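Local coordinates for receptor-like protein kinase ANXUR1 (Arabidopsis thaliana, PDB 6FIG) that probably acts at the cell surface as a malectin-like receptor kinase in plant reproduction, its ectodomain sensing extracellular signals, at residues 301-309 / 329-337. Sequence-based numbering, arbitrary orientation.
Sequences IYINNRTAQ and YKDYAIYVD. With FUC (alpha-L-fucopyranose), chain E; NAG (2-acetamido-2-deoxy-beta-D-glucopyranose), chain D; NAG (2-acetamido-2-deoxy-beta-D-glucopyranose), chain B.
Ile303, Ala308 and Arg306, from the hairpin 301-309, pack on Tyr332 and Ile334 of strand 329-336 across the interior of a beta sandwich in the malectin-like region. The axes of strands 301-303 and 329-336 approach to 9.5 Å at 32°, a sheet-on-sheet distance, and side chains fill the gap. Apolar contacts dominate. The methyl of Ala308 CB lies over one face of the Tyr332 ring in a CH-pi contact, 4.1 Å from the ring centroid and displaced toward the rim. Ile303 runs roughly perpendicular to Tyr332 and brings CD1 to 3.6 Å from Tyr332 CB; its other branch, CG2, meets Ile334 CG2 at 3.9 Å. Ile334 sends CG1 anti to its backbone N (chi1 -177°), which carries CD1 to the hairpin turn, 3.9 Å from Asn304 CB and 3.8 Å from Arg306 NH1. Trp320 of helix 317-321 also packs on Tyr332.

At the turn end, two waters bridge the segments. One accepts from Asn304 ND2 and donates to Tyr335 O; the second donates to the same carbonyl and takes a weak bond from Arg306 NH1. Asn304 OD1 is held by the backbone N of Thr346 in the adjoining strand.

Within the hairpin, a type I' turn from Ile303 to Arg306 is closed by paired backbone bonds, and a classic beta bulge lets Ile301 O accept from both Ala308 N and Gln309 N. Tyr302 carries a NAG over one face; at the far end of the other segment, just past the strand, Asp337 OD1 and OD2 accept from fucose O3 and O2 at 2.6 and 2.8 Å. Apolar packing inside, water bridging at the margin and glycan at two separate sites imply that these two segments are held together chiefly by buried apolar packing, with no clear backbone hydrogen bond passing between them.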
loop_
_atom_site.group_PDB
_atom_site.type_symbol
_atom_site.label_atom_id
_atom_site.label_comp_id
_atom_site.label_asym_id
_atom_site.label_seq_id
_atom_site.Cartn_x
_atom_site.Cartn_y
_atom_site.Cartn_z
ATOM N N ILE A 301 14.552 30.048 -16.625
ATOM C CA ILE A 301 13.634 28.978 -17.040
ATOM C C ILE A 301 12.605 29.601 -17.957
ATOM O O ILE A 301 11.985 30.615 -17.594
ATOM C CB ILE A 301 12.912 28.340 -15.849
ATOM C CG1 ILE A 301 13.904 27.793 -14.808
ATOM C CG2 ILE A 301 11.973 27.227 -16.320
ATOM C CD1 ILE A 301 13.237 27.175 -13.595
ATOM N N TYR A 302 12.428 28.999 -19.135
ATOM C CA TYR A 302 11.468 29.472 -20.132
ATOM C C TYR A 302 10.502 28.350 -20.482
ATOM O O TYR A 302 10.883 27.180 -20.523
ATOM C CB TYR A 302 12.191 29.943 -21.388
ATOM C CG TYR A 302 13.323 30.893 -21.110
ATOM C CD1 TYR A 302 13.077 32.228 -20.828
ATOM C CD2 TYR A 302 14.648 30.459 -21.158
ATOM C CE1 TYR A 302 14.124 33.111 -20.594
ATOM C CE2 TYR A 302 15.698 31.329 -20.925
ATOM C CZ TYR A 302 15.436 32.645 -20.643
ATOM O OH TYR A 302 16.526 33.489 -20.420
ATOM N N ILE A 303 9.236 28.718 -20.696
ATOM C CA ILE A 303 8.197 27.756 -21.067
ATOM C C ILE A 303 7.512 28.340 -22.302
ATOM O O ILE A 303 7.001 29.457 -22.249
ATOM C CB ILE A 303 7.183 27.511 -19.917
ATOM C CG1 ILE A 303 7.876 26.799 -18.751
ATOM C CG2 ILE A 303 6.007 26.665 -20.411
ATOM C CD1 ILE A 303 7.083 26.682 -17.460
ATOM N N ASN A 304 7.537 27.611 -23.416
ATOM C CA ASN A 304 6.984 28.081 -24.695
ATOM C C ASN A 304 7.509 29.452 -25.056
ATOM O O ASN A 304 6.745 30.359 -25.403
ATOM C CB ASN A 304 5.439 28.037 -24.697
ATOM C CG ASN A 304 4.918 26.647 -24.918
ATOM O OD1 ASN A 304 5.632 25.697 -24.677
ATOM N ND2 ASN A 304 3.657 26.516 -25.330
ATOM N N ASN A 305 8.832 29.586 -24.924
ATOM C CA ASN A 305 9.579 30.812 -25.234
ATOM C C ASN A 305 9.247 32.015 -24.351
ATOM O O ASN A 305 9.731 33.119 -24.624
ATOM C CB ASN A 305 9.447 31.177 -26.724
ATOM C CG ASN A 305 9.880 30.048 -27.637
ATOM O OD1 ASN A 305 10.803 29.285 -27.312
ATOM N ND2 ASN A 305 9.216 29.930 -28.790
ATOM N N ARG A 306 8.483 31.807 -23.281
ATOM C CA ARG A 306 8.109 32.868 -22.370
ATOM C C ARG A 306 8.799 32.644 -21.025
ATOM O O ARG A 306 9.228 31.536 -20.705
ATOM C CB ARG A 306 6.610 32.889 -22.206
ATOM C CG ARG A 306 5.903 33.220 -23.513
ATOM C CD ARG A 306 4.454 32.841 -23.422
ATOM N NE ARG A 306 3.726 33.775 -22.576
ATOM C CZ ARG A 306 2.416 33.738 -22.354
ATOM N NH1 ARG A 306 1.657 32.785 -22.899
ATOM N NH2 ARG A 306 1.862 34.671 -21.577
ATOM N N THR A 307 8.892 33.712 -20.245
ATOM C CA THR A 307 9.684 33.717 -19.011
ATOM C C THR A 307 8.926 33.073 -17.863
ATOM O O THR A 307 7.826 33.511 -17.509
ATOM C CB THR A 307 10.117 35.171 -18.652
ATOM O OG1 THR A 307 11.043 35.645 -19.629
ATOM C CG2 THR A 307 10.786 35.235 -17.278
ATOM N N ALA A 308 9.498 32.006 -17.300
ATOM C CA ALA A 308 9.016 31.411 -16.070
ATOM C C ALA A 308 9.816 31.904 -14.853
ATOM O O ALA A 308 9.236 32.245 -13.817
ATOM C CB ALA A 308 9.059 29.900 -16.173
ATOM N N GLN A 309 11.146 31.916 -14.967
ATOM C CA GLN A 309 12.019 32.555 -13.971
ATOM C C GLN A 309 13.130 33.159 -14.750
ATOM O O GLN A 309 13.867 32.436 -15.435
ATOM C CB GLN A 309 12.694 31.559 -13.037
ATOM C CG GLN A 309 11.872 30.824 -12.055
ATOM C CD GLN A 309 11.035 31.636 -11.077
ATOM O OE1 GLN A 309 11.306 32.763 -10.702
ATOM N NE2 GLN A 309 10.001 31.009 -10.642
ATOM N N TYR A 329 9.118 21.829 -5.201
ATOM C CA TYR A 329 8.619 21.933 -6.548
ATOM C C TYR A 329 8.073 23.330 -6.780
ATOM O O TYR A 329 7.769 24.067 -5.827
ATOM C CB TYR A 329 7.539 20.869 -6.819
ATOM C CG TYR A 329 6.298 21.078 -6.007
ATOM C CD1 TYR A 329 6.200 20.565 -4.726
ATOM C CD2 TYR A 329 5.232 21.825 -6.509
ATOM C CE1 TYR A 329 5.079 20.777 -3.944
ATOM C CE2 TYR A 329 4.092 22.041 -5.746
ATOM C CZ TYR A 329 4.012 21.489 -4.472
ATOM O OH TYR A 329 2.921 21.681 -3.662
ATOM N N LYS A 330 7.962 23.690 -8.047
ATOM C CA LYS A 330 7.296 24.913 -8.422
ATOM C C LYS A 330 6.368 24.635 -9.583
ATOM O O LYS A 330 6.754 23.979 -10.530
ATOM C CB LYS A 330 8.276 25.998 -8.817
ATOM C CG LYS A 330 7.598 27.370 -8.790
ATOM C CD LYS A 330 8.532 28.453 -8.264
ATOM C CE LYS A 330 7.778 29.747 -8.007
ATOM N NZ LYS A 330 7.338 30.429 -9.255
ATOM N N ASP A 331 5.148 25.155 -9.481
ATOM C CA ASP A 331 4.147 24.992 -10.534
ATOM C C ASP A 331 4.023 26.252 -11.407
ATOM O O ASP A 331 3.875 27.365 -10.906
ATOM C CB ASP A 331 2.775 24.695 -9.917
ATOM C CG ASP A 331 2.668 23.315 -9.352
ATOM O OD1 ASP A 331 3.479 22.432 -9.651
ATOM O OD2 ASP A 331 1.668 23.102 -8.620
ATOM N N TYR A 332 4.033 26.041 -12.715
ATOM C CA TYR A 332 3.829 27.114 -13.700
ATOM C C TYR A 332 2.691 26.717 -14.625
ATOM O O TYR A 332 2.557 25.541 -14.950
ATOM C CB TYR A 332 5.092 27.286 -14.541
ATOM C CG TYR A 332 6.330 27.600 -13.736
ATOM C CD1 TYR A 332 6.623 28.905 -13.374
ATOM C CD2 TYR A 332 7.188 26.589 -13.330
ATOM C CE1 TYR A 332 7.764 29.200 -12.626
ATOM C CE2 TYR A 332 8.331 26.875 -12.593
ATOM C CZ TYR A 332 8.607 28.174 -12.255
ATOM O OH TYR A 332 9.738 28.405 -11.517
ATOM N N ALA A 333 1.901 27.685 -15.046
ATOM C CA ALA A 333 0.763 27.439 -15.933
ATOM C C ALA A 333 0.928 28.168 -17.258
ATOM O O ALA A 333 1.407 29.312 -17.305
ATOM C CB ALA A 333 -0.540 27.850 -15.264
ATOM N N ILE A 334 0.513 27.508 -18.339
ATOM C CA ILE A 334 0.573 28.069 -19.686
ATOM C C ILE A 334 -0.646 27.612 -20.486
ATOM O O ILE A 334 -0.906 26.402 -20.539
ATOM C CB ILE A 334 1.890 27.653 -20.428
ATOM C CG1 ILE A 334 1.991 28.303 -21.817
ATOM C CG2 ILE A 334 2.117 26.158 -20.514
ATOM C CD1 ILE A 334 3.010 29.393 -21.902
ATOM N N TYR A 335 -1.331 28.567 -21.117
ATOM C CA TYR A 335 -2.375 28.254 -22.080
ATOM C C TYR A 335 -1.728 27.997 -23.425
ATOM O O TYR A 335 -0.932 28.822 -23.900
ATOM C CB TYR A 335 -3.405 29.375 -22.201
ATOM C CG TYR A 335 -4.530 29.029 -23.159
ATOM C CD1 TYR A 335 -5.422 27.994 -22.872
ATOM C CD2 TYR A 335 -4.698 29.713 -24.357
ATOM C CE1 TYR A 335 -6.426 27.663 -23.748
ATOM C CE2 TYR A 335 -5.716 29.388 -25.235
ATOM C CZ TYR A 335 -6.585 28.357 -24.918
ATOM O OH TYR A 335 -7.603 28.022 -25.777
ATOM N N VAL A 336 -2.037 26.865 -24.035
ATOM C CA VAL A 336 -1.565 26.548 -25.370
ATOM C C VAL A 336 -2.667 26.822 -26.360
ATOM O O VAL A 336 -3.652 26.098 -26.406
ATOM C CB VAL A 336 -1.079 25.102 -25.475
ATOM C CG1 VAL A 336 -0.674 24.779 -26.922
ATOM C CG2 VAL A 336 0.049 24.888 -24.492
ATOM N N ASP A 337 -2.443 27.854 -27.176
ATOM C CA ASP A 337 -3.464 28.471 -28.027
ATOM C C ASP A 337 -3.562 27.717 -29.335
ATOM O O ASP A 337 -2.597 27.080 -29.781
ATOM C CB ASP A 337 -3.096 29.940 -28.315
ATOM C CG ASP A 337 -4.243 30.733 -28.926
ATOM O OD1 ASP A 337 -4.285 30.891 -30.169
ATOM O OD2 ASP A 337 -5.106 31.213 -28.174
HETATM C C1 FUC E . -9.552 31.224 -30.447
HETATM C C2 FUC E . -8.290 31.941 -29.969
HETATM C C3 FUC E . -7.267 32.032 -31.098
HETATM C C4 FUC E . -7.871 32.692 -32.332
HETATM C C5 FUC E . -9.145 31.945 -32.715
HETATM C C6 FUC E . -9.880 32.556 -33.897
HETATM O O2 FUC E . -7.769 31.218 -28.870
HETATM O O3 FUC E . -6.097 32.722 -30.625
HETATM O O4 FUC E . -8.208 34.062 -32.092
HETATM O O5 FUC E . -10.021 31.938 -31.583
HETATM C C1 NAG D . 17.195 29.952 -24.553
HETATM C C2 NAG D . 17.974 30.937 -25.401
HETATM C C3 NAG D . 17.268 32.286 -25.469
HETATM C C4 NAG D . 15.785 32.141 -25.769
HETATM C C5 NAG D . 15.162 31.179 -24.768
HETATM C C6 NAG D . 13.653 30.989 -24.887
HETATM C C7 NAG D . 20.413 30.602 -25.310
HETATM C C8 NAG D . 21.647 30.836 -24.475
HETATM N N2 NAG D . 19.282 31.062 -24.768
HETATM O O3 NAG D . 17.881 33.076 -26.487
HETATM O O4 NAG D . 15.146 33.413 -25.626
HETATM O O5 NAG D . 15.824 29.935 -24.956
HETATM O O6 NAG D . 13.318 30.273 -26.079
HETATM O O7 NAG D . 20.462 30.037 -26.399
HETATM C C1 NAG B . 14.353 33.688 -26.783
HETATM C C2 NAG B . 13.412 34.850 -26.523
HETATM C C3 NAG B . 12.517 34.998 -27.748
HETATM C C4 NAG B . 13.345 35.170 -29.028
HETATM C C5 NAG B . 14.476 34.133 -29.133
HETATM C C6 NAG B . 15.488 34.506 -30.213
HETATM C C7 NAG B . 12.903 35.178 -24.131
HETATM C C8 NAG B . 11.934 34.865 -23.027
HETATM N N2 NAG B . 12.603 34.657 -25.327
HETATM O O3 NAG B . 11.656 36.126 -27.560
HETATM O O4 NAG B . 12.471 35.066 -30.166
HETATM O O5 NAG B . 15.188 34.000 -27.893
HETATM O O6 NAG B . 16.535 35.314 -29.655
HETATM O O7 NAG B . 13.896 35.860 -23.923
HETATM O O HOH W 1 1.685 28.676 -25.377
HETATM O O HOH W 2 -0.635 31.535 -23.662
#